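Local coordinates for protein beta-lactamase Mb2281c (Mycobacterium bovis, PDB 3I7J) that probably acts as a serine hydrolase of the beta-lactamase family, with a fold and likely nucleophile motif shared with penicillin-binding proteins, at residues A[46-51]-A[167-172]; A[154-159]-A[243-248]; A[190-195]-A[250-255]. All blocks are in the same frame, centred on the assembly; numbering follows the deposited sequence.

Contact 1 of 3, residues A[46-51]-A[167-172]; sequences VARAAQ and STVSAQ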
ATOM      1  N   VAL A  46      -0.658   7.082  -2.023  1.00 10.68           N
ATOM      2  CA  VAL A  46      -0.828   7.712  -3.323  1.00 10.37           C
ATOM      3  C   VAL A  46      -2.035   7.109  -4.027  1.00  9.61           C
ATOM      4  O   VAL A  46      -2.807   7.823  -4.674  1.00  9.99           O
ATOM      5  CB  VAL A  46       0.440   7.529  -4.200  1.00 12.55           C
ATOM      6  CG1 VAL A  46       0.198   8.064  -5.606  1.00  7.34           C
ATOM      7  CG2 VAL A  46       1.616   8.257  -3.561  1.00  9.82           C
ATOM      8  N   ALA A  47      -2.200   5.795  -3.899  1.00  4.99           N
ATOM      9  CA  ALA A  47      -3.334   5.112  -4.521  1.00  7.37           C
ATOM     10  C   ALA A  47      -4.656   5.654  -3.976  1.00 12.64           C
ATOM     11  O   ALA A  47      -5.608   5.863  -4.731  1.00  5.91           O
ATOM     12  CB  ALA A  47      -3.252   3.621  -4.264  1.00  5.50           C
ATOM     13  N   ARG A  48      -4.716   5.880  -2.666  1.00  6.35           N
ATOM     14  CA  ARG A  48      -5.946   6.385  -2.074  1.00  8.90           C
ATOM     15  C   ARG A  48      -6.211   7.802  -2.564  1.00 10.62           C
ATOM     16  O   ARG A  48      -7.366   8.207  -2.746  1.00 10.48           O
ATOM     17  CB  ARG A  48      -5.866   6.366  -0.551  1.00  4.49           C
ATOM     18  CG  ARG A  48      -7.212   6.570   0.127  1.00  8.47           C
ATOM     19  CD  ARG A  48      -8.172   5.468  -0.265  1.00 10.06           C
ATOM     20  NE  ARG A  48      -8.976   5.011   0.861  1.00  3.14           N
ATOM     21  CZ  ARG A  48      -9.640   3.863   0.866  1.00 13.48           C
ATOM     22  NH1 ARG A  48     -10.355   3.516   1.923  1.00 12.87           N
ATOM     23  NH2 ARG A  48      -9.577   3.061  -0.193  1.00 11.27           N
ATOM     24  N   ALA A  49      -5.137   8.556  -2.777  1.00  7.84           N
ATOM     25  CA  ALA A  49      -5.255   9.921  -3.273  1.00  7.90           C
ATOM     26  C   ALA A  49      -5.796   9.881  -4.707  1.00 17.13           C
ATOM     27  O   ALA A  49      -6.639  10.701  -5.085  1.00 14.46           O
ATOM     28  CB  ALA A  49      -3.897  10.611  -3.235  1.00  6.63           C
ATOM     29  N   ALA A  50      -5.315   8.920  -5.500  1.00 11.38           N
ATOM     30  CA  ALA A  50      -5.777   8.774  -6.885  1.00 10.15           C
ATOM     31  C   ALA A  50      -7.243   8.317  -6.923  1.00  8.21           C
ATOM     32  O   ALA A  50      -7.981   8.642  -7.852  1.00  6.03           O
ATOM     33  CB  ALA A  50      -4.902   7.776  -7.639  1.00  5.76           C
ATOM     34  N   GLN A  51      -7.642   7.551  -5.911  1.00  8.43           N
ATOM     35  CA  GLN A  51      -9.007   7.069  -5.805  1.00 12.45           C
ATOM     36  C   GLN A  51      -9.929   8.246  -5.482  1.00 11.87           C
ATOM     37  O   GLN A  51     -11.027   8.353  -6.026  1.00 15.66           O
ATOM     38  CB  GLN A  51      -9.112   6.010  -4.714  1.00 11.53           C
ATOM     39  CG  GLN A  51      -8.564   4.647  -5.120  1.00 11.07           C
ATOM     40  CD  GLN A  51      -8.249   3.780  -3.917  1.00 12.89           C
ATOM     41  OE1 GLN A  51      -8.926   3.859  -2.896  1.00 14.33           O
ATOM     42  NE2 GLN A  51      -7.222   2.944  -4.032  1.00  7.28           N
ATOM     43  N   SER A 167     -13.831   5.955   4.415  1.00 10.29           N
ATOM     44  CA  SER A 167     -14.449   7.244   4.669  1.00 17.22           C
ATOM     45  C   SER A 167     -13.957   8.262   3.649  1.00 19.89           C
ATOM     46  O   SER A 167     -14.722   9.103   3.171  1.00 15.69           O
ATOM     47  CB  SER A 167     -14.110   7.744   6.065  1.00 24.92           C
ATOM     48  OG  SER A 167     -14.752   8.984   6.298  1.00 22.89           O
ATOM     49  N   THR A 168     -12.671   8.180   3.330  1.00 16.14           N
ATOM     50  CA  THR A 168     -12.043   9.081   2.375  1.00 16.88           C
ATOM     51  C   THR A 168     -12.562   8.831   0.955  1.00 15.47           C
ATOM     52  O   THR A 168     -12.436   9.688   0.083  1.00 14.00           O
ATOM     53  CB  THR A 168     -10.508   8.917   2.421  1.00 17.54           C
ATOM     54  OG1 THR A 168      -9.889  10.111   1.943  1.00 45.76           O
ATOM     55  CG2 THR A 168     -10.067   7.765   1.565  1.00 11.28           C
ATOM     56  N   VAL A 169     -13.134   7.648   0.736  1.00 10.84           N
ATOM     57  CA  VAL A 169     -13.717   7.281  -0.552  1.00  9.98           C
ATOM     58  C   VAL A 169     -15.007   6.507  -0.263  1.00 15.29           C
ATOM     59  O   VAL A 169     -15.238   6.081   0.867  1.00 18.15           O
ATOM     60  CB  VAL A 169     -12.769   6.379  -1.427  1.00 12.61           C
ATOM     61  CG1 VAL A 169     -11.472   7.115  -1.725  1.00  9.19           C
ATOM     62  CG2 VAL A 169     -12.485   5.052  -0.734  1.00  4.25           C
ATOM     63  N   SER A 170     -15.845   6.334  -1.276  1.00 11.29           N
ATOM     64  CA  SER A 170     -17.098   5.614  -1.112  1.00 13.49           C
ATOM     65  C   SER A 170     -16.847   4.132  -0.917  1.00 16.53           C
ATOM     66  O   SER A 170     -15.805   3.604  -1.309  1.00 16.52           O
ATOM     67  CB  SER A 170     -17.970   5.794  -2.347  1.00 15.16           C
ATOM     68  OG  SER A 170     -17.330   5.208  -3.470  1.00 18.77           O
ATOM     69  N   ALA A 171     -17.818   3.457  -0.320  1.00 13.55           N
ATOM     70  CA  ALA A 171     -17.712   2.026  -0.097  1.00 17.72           C
ATOM     71  C   ALA A 171     -17.514   1.297  -1.430  1.00 18.35           C
ATOM     72  O   ALA A 171     -16.816   0.283  -1.488  1.00 20.43           O
ATOM     73  CB  ALA A 171     -18.976   1.514   0.607  1.00 15.64           C
ATOM     74  N   GLN A 172     -18.126   1.812  -2.497  1.00 15.11           N
ATOM     75  CA  GLN A 172     -18.009   1.191  -3.818  1.00 12.84           C
ATOM     76  C   GLN A 172     -16.603   1.315  -4.401  1.00 11.03           C
ATOM     77  O   GLN A 172     -16.082   0.369  -4.990  1.00 12.84           O
ATOM     78  CB  GLN A 172     -19.014   1.804  -4.800  1.00 17.07           C
ATOM     79  CG  GLN A 172     -18.992   1.132  -6.173  1.00 21.42           C
ATOM     80  CD  GLN A 172     -18.978  -0.388  -6.063  1.00 41.21           C
ATOM     81  OE1 GLN A 172     -19.824  -0.978  -5.383  1.00 48.79           O
ATOM     82  NE2 GLN A 172     -18.014  -1.028  -6.723  1.00 38.40           N
TER
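Thr168 and Val169 close over the side chain that Arg48 sends out from helix 42-56. At Thr168 the methyl CG2 does the touching: it crosses the aliphatic part of the arginine, 3.4 Å from Arg48 CG and 3.5 Å from Arg48 CD. The backbone N of Thr168, like that of Ser167, is bonded to one carboxylate oxygen of Asp162, while the other oxygen forms a salt bridge with Arg48 NE; one acid therefore fastens both the loop and the arginine.

Val169 follows with both methyls in use. CG2 lies 3.4 Å above the guanidinium plane of Arg48, over its centre, whereas CG1 meets Gln51 CB at 4.0 Å. The flat group is also held from within its own helix, since Arg48 NH2 donates to Gln51 OE1 at 2.9 Å (N-H...O 150°). NH2 lies in the carbonyl plane of Gln51, while OE1 is tilted 18° out of the guanidinium plane. A bend at chi2 (61°) helps carry the guanidinium under Val169 CG2 and to Gln51 OE1. Gln51 NE2 in turn bonds to Leu202 O, which anchors the amide.

Ser170 then ends the loop as the N-cap of helix 171-177, its OG bonded to Met173 N and to Glu55 OE2. The whole is a buried loop-on-helix junction in the helical part of a beta-lactamase-like fold, on the helix at whose start the probable SxxK motif (Ser40, Lys43) lies.

Contact 2 of 3, residues A[154-159]-A[243-248]; sequences ADLAVF and ALVVLT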
ATOM      1  N   ALA A 154       1.261   5.911  14.226  1.00  5.62           N
ATOM      2  CA  ALA A 154       0.003   6.529  14.645  1.00  9.41           C
ATOM      3  C   ALA A 154      -0.805   7.000  13.437  1.00 13.66           C
ATOM      4  O   ALA A 154      -2.018   6.785  13.363  1.00 14.80           O
ATOM      5  CB  ALA A 154       0.279   7.715  15.574  1.00  7.33           C
ATOM      6  N   ASP A 155      -0.131   7.668  12.503  1.00 13.98           N
ATOM      7  CA  ASP A 155      -0.781   8.157  11.290  1.00 12.24           C
ATOM      8  C   ASP A 155      -1.221   6.980  10.416  1.00 11.79           C
ATOM      9  O   ASP A 155      -2.324   6.984   9.868  1.00  7.98           O
ATOM     10  CB  ASP A 155       0.167   9.056  10.484  1.00 13.91           C
ATOM     11  CG  ASP A 155       0.115  10.504  10.920  1.00 13.79           C
ATOM     12  OD1 ASP A 155      -0.431  10.783  12.014  1.00 11.52           O
ATOM     13  OD2 ASP A 155       0.635  11.365  10.172  1.00 10.98           O
ATOM     14  N   LEU A 156      -0.359   5.976  10.280  1.00  7.39           N
ATOM     15  CA  LEU A 156      -0.707   4.824   9.462  1.00  7.75           C
ATOM     16  C   LEU A 156      -1.837   4.032  10.095  1.00 10.40           C
ATOM     17  O   LEU A 156      -2.618   3.385   9.395  1.00 11.73           O
ATOM     18  CB  LEU A 156       0.502   3.921   9.248  1.00  4.24           C
ATOM     19  CG  LEU A 156       1.568   4.456   8.299  1.00  9.98           C
ATOM     20  CD1 LEU A 156       2.507   3.308   7.960  1.00 12.71           C
ATOM     21  CD2 LEU A 156       0.930   5.000   7.015  1.00 17.42           C
ATOM     22  N   ALA A 157      -1.918   4.087  11.422  1.00  9.25           N
ATOM     23  CA  ALA A 157      -2.963   3.387  12.164  1.00 12.91           C
ATOM     24  C   ALA A 157      -4.312   3.985  11.778  1.00 10.17           C
ATOM     25  O   ALA A 157      -5.290   3.264  11.581  1.00 12.69           O
ATOM     26  CB  ALA A 157      -2.730   3.541  13.663  1.00  9.82           C
ATOM     27  N   VAL A 158      -4.348   5.312  11.682  1.00 10.27           N
ATOM     28  CA  VAL A 158      -5.550   6.037  11.290  1.00 13.16           C
ATOM     29  C   VAL A 158      -5.883   5.660   9.844  1.00  8.84           C
ATOM     30  O   VAL A 158      -7.045   5.436   9.501  1.00 11.58           O
ATOM     31  CB  VAL A 158      -5.325   7.570  11.376  1.00 20.60           C
ATOM     32  CG1 VAL A 158      -6.537   8.313  10.835  1.00 29.97           C
ATOM     33  CG2 VAL A 158      -5.058   7.979  12.824  1.00 26.99           C
ATOM     34  N   PHE A 159      -4.854   5.585   9.001  1.00 13.04           N
ATOM     35  CA  PHE A 159      -5.040   5.227   7.597  1.00 11.46           C
ATOM     36  C   PHE A 159      -5.651   3.835   7.503  1.00 15.14           C
ATOM     37  O   PHE A 159      -6.624   3.621   6.770  1.00 11.61           O
ATOM     38  CB  PHE A 159      -3.703   5.274   6.845  1.00  9.19           C
ATOM     39  CG  PHE A 159      -3.845   5.119   5.356  1.00 18.20           C
ATOM     40  CD1 PHE A 159      -4.554   6.059   4.604  1.00 10.03           C
ATOM     41  CD2 PHE A 159      -3.280   4.034   4.701  1.00  9.34           C
ATOM     42  CE1 PHE A 159      -4.697   5.921   3.220  1.00  9.97           C
ATOM     43  CE2 PHE A 159      -3.419   3.887   3.318  1.00 15.34           C
ATOM     44  CZ  PHE A 159      -4.133   4.838   2.574  1.00  8.63           C
ATOM     45  N   ALA A 243      -6.257  -5.048  10.946  1.00 17.91           N
ATOM     46  CA  ALA A 243      -5.176  -4.415  10.201  1.00  8.94           C
ATOM     47  C   ALA A 243      -3.910  -4.431  11.044  1.00 13.80           C
ATOM     48  O   ALA A 243      -3.967  -4.359  12.274  1.00 17.43           O
ATOM     49  CB  ALA A 243      -5.544  -2.979   9.847  1.00  7.88           C
ATOM     50  N   LEU A 244      -2.765  -4.535  10.384  1.00  7.29           N
ATOM     51  CA  LEU A 244      -1.498  -4.540  11.096  1.00 15.58           C
ATOM     52  C   LEU A 244      -0.531  -3.611  10.407  1.00  9.22           C
ATOM     53  O   LEU A 244      -0.362  -3.668   9.193  1.00 13.14           O
ATOM     54  CB  LEU A 244      -0.900  -5.955  11.151  1.00  9.79           C
ATOM     55  CG  LEU A 244       0.542  -6.056  11.676  1.00 15.69           C
ATOM     56  CD1 LEU A 244       0.630  -5.532  13.104  1.00 11.85           C
ATOM     57  CD2 LEU A 244       1.010  -7.506  11.607  1.00  5.72           C
ATOM     58  N   VAL A 245       0.082  -2.736  11.189  1.00 12.55           N
ATOM     59  CA  VAL A 245       1.063  -1.799  10.670  1.00 11.00           C
ATOM     60  C   VAL A 245       2.389  -2.064  11.377  1.00 17.49           C
ATOM     61  O   VAL A 245       2.436  -2.107  12.607  1.00 17.51           O
ATOM     62  CB  VAL A 245       0.657  -0.332  10.953  1.00  7.58           C
ATOM     63  CG1 VAL A 245       1.847   0.581  10.721  1.00  4.17           C
ATOM     64  CG2 VAL A 245      -0.502   0.086  10.041  1.00  4.35           C
ATOM     65  N   VAL A 246       3.455  -2.270  10.608  1.00 12.03           N
ATOM     66  CA  VAL A 246       4.779  -2.479  11.186  1.00 10.78           C
ATOM     67  C   VAL A 246       5.812  -1.626  10.460  1.00  7.28           C
ATOM     68  O   VAL A 246       5.943  -1.698   9.238  1.00 16.02           O
ATOM     69  CB  VAL A 246       5.252  -3.963  11.123  1.00 11.19           C
ATOM     70  CG1 VAL A 246       6.709  -4.053  11.578  1.00  7.96           C
ATOM     71  CG2 VAL A 246       4.393  -4.841  12.032  1.00 11.59           C
ATOM     72  N   LEU A 247       6.537  -0.816  11.225  1.00 10.38           N
ATOM     73  CA  LEU A 247       7.587   0.043  10.683  1.00 10.68           C
ATOM     74  C   LEU A 247       8.873  -0.177  11.476  1.00 16.53           C
ATOM     75  O   LEU A 247       8.870  -0.101  12.710  1.00 15.02           O
ATOM     76  CB  LEU A 247       7.181   1.519  10.767  1.00 13.92           C
ATOM     77  CG  LEU A 247       5.942   1.977   9.985  1.00 15.60           C
ATOM     78  CD1 LEU A 247       5.734   3.470  10.217  1.00 11.13           C
ATOM     79  CD2 LEU A 247       6.107   1.683   8.497  1.00  6.70           C
ATOM     80  N   THR A 248       9.960  -0.466  10.763  1.00 17.96           N
ATOM     81  CA  THR A 248      11.263  -0.690  11.380  1.00 13.35           C
ATOM     82  C   THR A 248      12.329   0.148  10.687  1.00 22.49           C
ATOM     83  O   THR A 248      12.129   0.650   9.574  1.00 16.08           O
ATOM     84  CB  THR A 248      11.721  -2.161  11.289  1.00 15.47           C
ATOM     85  OG1 THR A 248      12.300  -2.412   9.999  1.00 18.48           O
ATOM     86  CG2 THR A 248      10.549  -3.103  11.512  1.00  8.48           C
TER
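Leu156 meets Val245 and Leu247 where helix 153-164 lies on the antiparallel sheet. The axes of segments 154-159 and 243-248 approach to 8.7 Å and run nearly antiparallel (156°), with Ala157 and Val245 closest in CA position.

Contacts between apolar side chains make up most of the interface. Leu156 CB rests 3.9 Å from Val245 CG1, the two side chains crossing at about a right angle. Farther along, Leu156 CD1 reaches the same Val245 CG1 and also Leu247 CD1, each at 3.9 Å, so that this one methyl bridges two alternate residues on one face of the strand. With chi1 at -73°, CG of Leu156 lies anti to the carbonyl carbon, and chi2 of -167° carries CD1 on toward Leu247.

Side chain also meets main chain, in a loose van der Waals approach of Val245 CG2 to Leu156 O at 4.0 Å. Strand 15-21 adds to the same layer, with Ile20 touching Ala157.

No hydrogen bond or charge pair crosses between the segments, and all four touching residues are buried. Such a contact is consistent with attraction by dispersion and the exclusion of water, while the strand's backbone polar groups bond to its sheet neighbours.

Contact 3 of 3, residues A[190-195]-A[250-255]; sequences PGYGVQ and RDFGDW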
ATOM      1  N   PRO A 190       8.521  -8.205  -6.046  1.00 17.06           N
ATOM      2  CA  PRO A 190       9.864  -7.883  -5.555  1.00 17.61           C
ATOM      3  C   PRO A 190      10.124  -8.435  -4.157  1.00 18.82           C
ATOM      4  O   PRO A 190       9.389  -8.137  -3.221  1.00 22.86           O
ATOM      5  CB  PRO A 190       9.880  -6.363  -5.597  1.00 17.30           C
ATOM      6  CG  PRO A 190       9.032  -6.073  -6.813  1.00 17.33           C
ATOM      7  CD  PRO A 190       7.879  -7.022  -6.654  1.00 15.90           C
ATOM      8  N   GLY A 191      11.168  -9.245  -4.025  1.00 19.93           N
ATOM      9  CA  GLY A 191      11.494  -9.816  -2.735  1.00 16.35           C
ATOM     10  C   GLY A 191      10.894 -11.190  -2.518  1.00 19.12           C
ATOM     11  O   GLY A 191      11.338 -11.933  -1.641  1.00 17.66           O
ATOM     12  N   TYR A 192       9.884 -11.540  -3.308  1.00 13.77           N
ATOM     13  CA  TYR A 192       9.249 -12.843  -3.166  1.00  9.26           C
ATOM     14  C   TYR A 192       9.175 -13.654  -4.453  1.00 17.15           C
ATOM     15  O   TYR A 192       8.495 -14.681  -4.517  1.00 14.40           O
ATOM     16  CB  TYR A 192       7.855 -12.683  -2.560  1.00 12.90           C
ATOM     17  CG  TYR A 192       7.910 -12.244  -1.118  1.00 10.99           C
ATOM     18  CD1 TYR A 192       7.961 -10.894  -0.779  1.00  8.60           C
ATOM     19  CD2 TYR A 192       8.003 -13.184  -0.095  1.00  9.73           C
ATOM     20  CE1 TYR A 192       8.114 -10.490   0.545  1.00 11.16           C
ATOM     21  CE2 TYR A 192       8.156 -12.796   1.231  1.00 13.30           C
ATOM     22  CZ  TYR A 192       8.213 -11.446   1.546  1.00 15.21           C
ATOM     23  OH  TYR A 192       8.392 -11.058   2.856  1.00 10.90           O
ATOM     24  N   GLY A 193       9.887 -13.194  -5.477  1.00 10.94           N
ATOM     25  CA  GLY A 193       9.914 -13.904  -6.748  1.00  9.60           C
ATOM     26  C   GLY A 193       8.606 -13.995  -7.510  1.00 10.82           C
ATOM     27  O   GLY A 193       7.612 -13.357  -7.151  1.00  9.68           O
ATOM     28  N   VAL A 194       8.622 -14.790  -8.577  1.00 11.61           N
ATOM     29  CA  VAL A 194       7.455 -14.997  -9.421  1.00 15.02           C
ATOM     30  C   VAL A 194       6.258 -15.481  -8.618  1.00 18.17           C
ATOM     31  O   VAL A 194       6.393 -16.307  -7.711  1.00 15.18           O
ATOM     32  CB  VAL A 194       7.722 -16.054 -10.528  1.00 24.20           C
ATOM     33  CG1 VAL A 194       6.487 -16.214 -11.412  1.00 26.36           C
ATOM     34  CG2 VAL A 194       8.919 -15.644 -11.365  1.00 25.18           C
ATOM     35  N   GLN A 195       5.083 -14.956  -8.955  1.00 12.84           N
ATOM     36  CA  GLN A 195       3.837 -15.344  -8.295  1.00 17.72           C
ATOM     37  C   GLN A 195       2.794 -15.582  -9.381  1.00 12.06           C
ATOM     38  O   GLN A 195       2.668 -14.790 -10.318  1.00 15.79           O
ATOM     39  CB  GLN A 195       3.372 -14.245  -7.329  1.00  8.47           C
ATOM     40  CG  GLN A 195       4.332 -14.004  -6.163  1.00 14.46           C
ATOM     41  CD  GLN A 195       4.373 -15.158  -5.170  1.00 11.08           C
ATOM     42  OE1 GLN A 195       5.388 -15.400  -4.515  1.00 19.39           O
ATOM     43  NE2 GLN A 195       3.270 -15.864  -5.047  1.00  9.05           N
ATOM     44  N   ARG A 250      15.194  -0.934   9.593  1.00 19.28           N
ATOM     45  CA  ARG A 250      16.105  -1.840   8.905  1.00 14.03           C
ATOM     46  C   ARG A 250      15.511  -2.225   7.556  1.00 17.97           C
ATOM     47  O   ARG A 250      14.374  -2.693   7.481  1.00 20.26           O
ATOM     48  CB  ARG A 250      16.357  -3.104   9.727  1.00  9.49           C
ATOM     49  CG  ARG A 250      17.430  -4.001   9.118  1.00 16.27           C
ATOM     50  CD  ARG A 250      17.690  -5.252   9.948  1.00 15.25           C
ATOM     51  NE  ARG A 250      18.700  -6.095   9.320  1.00 18.39           N
ATOM     52  CZ  ARG A 250      19.073  -7.288   9.772  1.00 20.42           C
ATOM     53  NH1 ARG A 250      18.523  -7.793  10.868  1.00 27.56           N
ATOM     54  NH2 ARG A 250      19.999  -7.980   9.123  1.00 15.64           N
ATOM     55  N   ASP A 251      16.283  -2.025   6.494  1.00 16.54           N
ATOM     56  CA  ASP A 251      15.817  -2.347   5.158  1.00 14.05           C
ATOM     57  C   ASP A 251      15.428  -3.816   5.039  1.00 14.84           C
ATOM     58  O   ASP A 251      16.010  -4.675   5.698  1.00 13.22           O
ATOM     59  CB  ASP A 251      16.890  -2.008   4.115  1.00 20.44           C
ATOM     60  CG  ASP A 251      17.169  -0.520   4.023  1.00 19.65           C
ATOM     61  OD1 ASP A 251      16.259   0.287   4.312  1.00 26.35           O
ATOM     62  OD2 ASP A 251      18.300  -0.145   3.647  1.00 29.64           O
ATOM     63  N   PHE A 252      14.432  -4.085   4.199  1.00 13.49           N
ATOM     64  CA  PHE A 252      13.933  -5.436   3.956  1.00 13.38           C
ATOM     65  C   PHE A 252      15.072  -6.381   3.596  1.00 14.55           C
ATOM     66  O   PHE A 252      15.999  -5.994   2.890  1.00 21.11           O
ATOM     67  CB  PHE A 252      12.933  -5.408   2.806  1.00 12.57           C
ATOM     68  CG  PHE A 252      12.357  -6.749   2.472  1.00 13.29           C
ATOM     69  CD1 PHE A 252      11.389  -7.320   3.278  1.00 19.87           C
ATOM     70  CD2 PHE A 252      12.775  -7.443   1.346  1.00 19.35           C
ATOM     71  CE1 PHE A 252      10.842  -8.567   2.965  1.00 12.68           C
ATOM     72  CE2 PHE A 252      12.233  -8.692   1.025  1.00 14.10           C
ATOM     73  CZ  PHE A 252      11.268  -9.248   1.835  1.00 13.34           C
ATOM     74  N   GLY A 253      14.992  -7.623   4.067  1.00 15.29           N
ATOM     75  CA  GLY A 253      16.025  -8.607   3.777  1.00 16.38           C
ATOM     76  C   GLY A 253      15.605  -9.987   4.260  1.00 24.51           C
ATOM     77  O   GLY A 253      14.448 -10.185   4.633  1.00 23.89           O
ATOM     78  N   ASP A 254      16.527 -10.945   4.262  1.00 14.28           N
ATOM     79  CA  ASP A 254      16.197 -12.293   4.708  1.00 18.56           C
ATOM     80  C   ASP A 254      15.755 -12.354   6.170  1.00 15.68           C
ATOM     81  O   ASP A 254      14.988 -13.241   6.553  1.00 17.62           O
ATOM     82  CB  ASP A 254      17.386 -13.246   4.506  1.00 27.26           C
ATOM     83  CG  ASP A 254      17.785 -13.391   3.042  1.00 39.44           C
ATOM     84  OD1 ASP A 254      16.886 -13.453   2.171  1.00 33.65           O
ATOM     85  OD2 ASP A 254      19.002 -13.456   2.766  1.00 39.71           O
ATOM     86  N   TRP A 255      16.233 -11.418   6.984  1.00 15.44           N
ATOM     87  CA  TRP A 255      15.869 -11.393   8.401  1.00 17.40           C
ATOM     88  C   TRP A 255      14.359 -11.311   8.624  1.00 17.29           C
ATOM     89  O   TRP A 255      13.840 -11.829   9.615  1.00 16.28           O
ATOM     90  CB  TRP A 255      16.540 -10.207   9.122  1.00 13.38           C
ATOM     91  CG  TRP A 255      16.035  -8.861   8.677  1.00 12.88           C
ATOM     92  CD1 TRP A 255      16.479  -8.124   7.612  1.00 16.46           C
ATOM     93  CD2 TRP A 255      14.938  -8.129   9.242  1.00 15.22           C
ATOM     94  NE1 TRP A 255      15.724  -6.982   7.479  1.00 14.98           N
ATOM     95  CE2 TRP A 255      14.771  -6.961   8.462  1.00 12.63           C
ATOM     96  CE3 TRP A 255      14.079  -8.347  10.329  1.00 13.94           C
ATOM     97  CZ2 TRP A 255      13.776  -6.017   8.732  1.00 15.30           C
ATOM     98  CZ3 TRP A 255      13.086  -7.402  10.597  1.00 26.72           C
ATOM     99  CH2 TRP A 255      12.946  -6.253   9.797  1.00 10.00           C
TER
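A partly buried aromatic contact joins the turn of hairpin 187-195 to the loop between strand 242-248 and helix 256-271. Its centre is the pair Tyr192 and Phe252, whose ring centroids lie 5.7 Å apart with planes at 49°, an oblique meeting that is neither a stack nor edge-to-face. The phenol end leads: Tyr192 OH sits at the rim of the Phe252 ring, in its plane, 3.5 Å from both Phe252 CE1 and Phe252 CZ. Beside it, Tyr192 CE1 touches Phe252 CZ at 3.6 Å.

Phe252 gets there because its CG is anti to the backbone N (chi1 180°), which swings the ring across to the hairpin. Gly191 CA meets another part of that ring, 4.0 Å from Phe252 CE2, and with no side chain in between the backbone itself lies against the phenyl group. Phe227 and Trp260 also meet the Phe252 ring, and Leu257 touches it.

The loop is braced on itself: Trp255 NE1 donates to Asp251 O at 2.9 Å, nearly straight (169°) and in the indole plane.

Within the hairpin, Tyr192 and Gly193 together face Leu189, a classic beta bulge. Pro190 touches Tyr99, which accompanies the SxxK pattern and is probably part of the active site as in relatives; this is consistent with a bulged hairpin bordering the active-site cleft of a beta-lactamase-like fold.

In the fold
Contacts 1 and 2 are buried, whereas contact 3 is only partly so; it lies on the other side of the chain's centre from contact 1, with centres about 28 Å apart. Chemistry follows place: a charged guanidinium with several partners in the helical region, mainly hydrocarbon between helix and sheet, and aromatic rings at a partly buried place. Helix 153-164 ties the first two together, for Phe159 CZ packs 3.9 Å from Arg48 CB. Strand 242-248 ties the last two, since it runs on into the loop of contact 3 and Thr248 OG1 lies 3.9 Å from Trp255 CH2. Contact 2 thus stands between the other two, touching both.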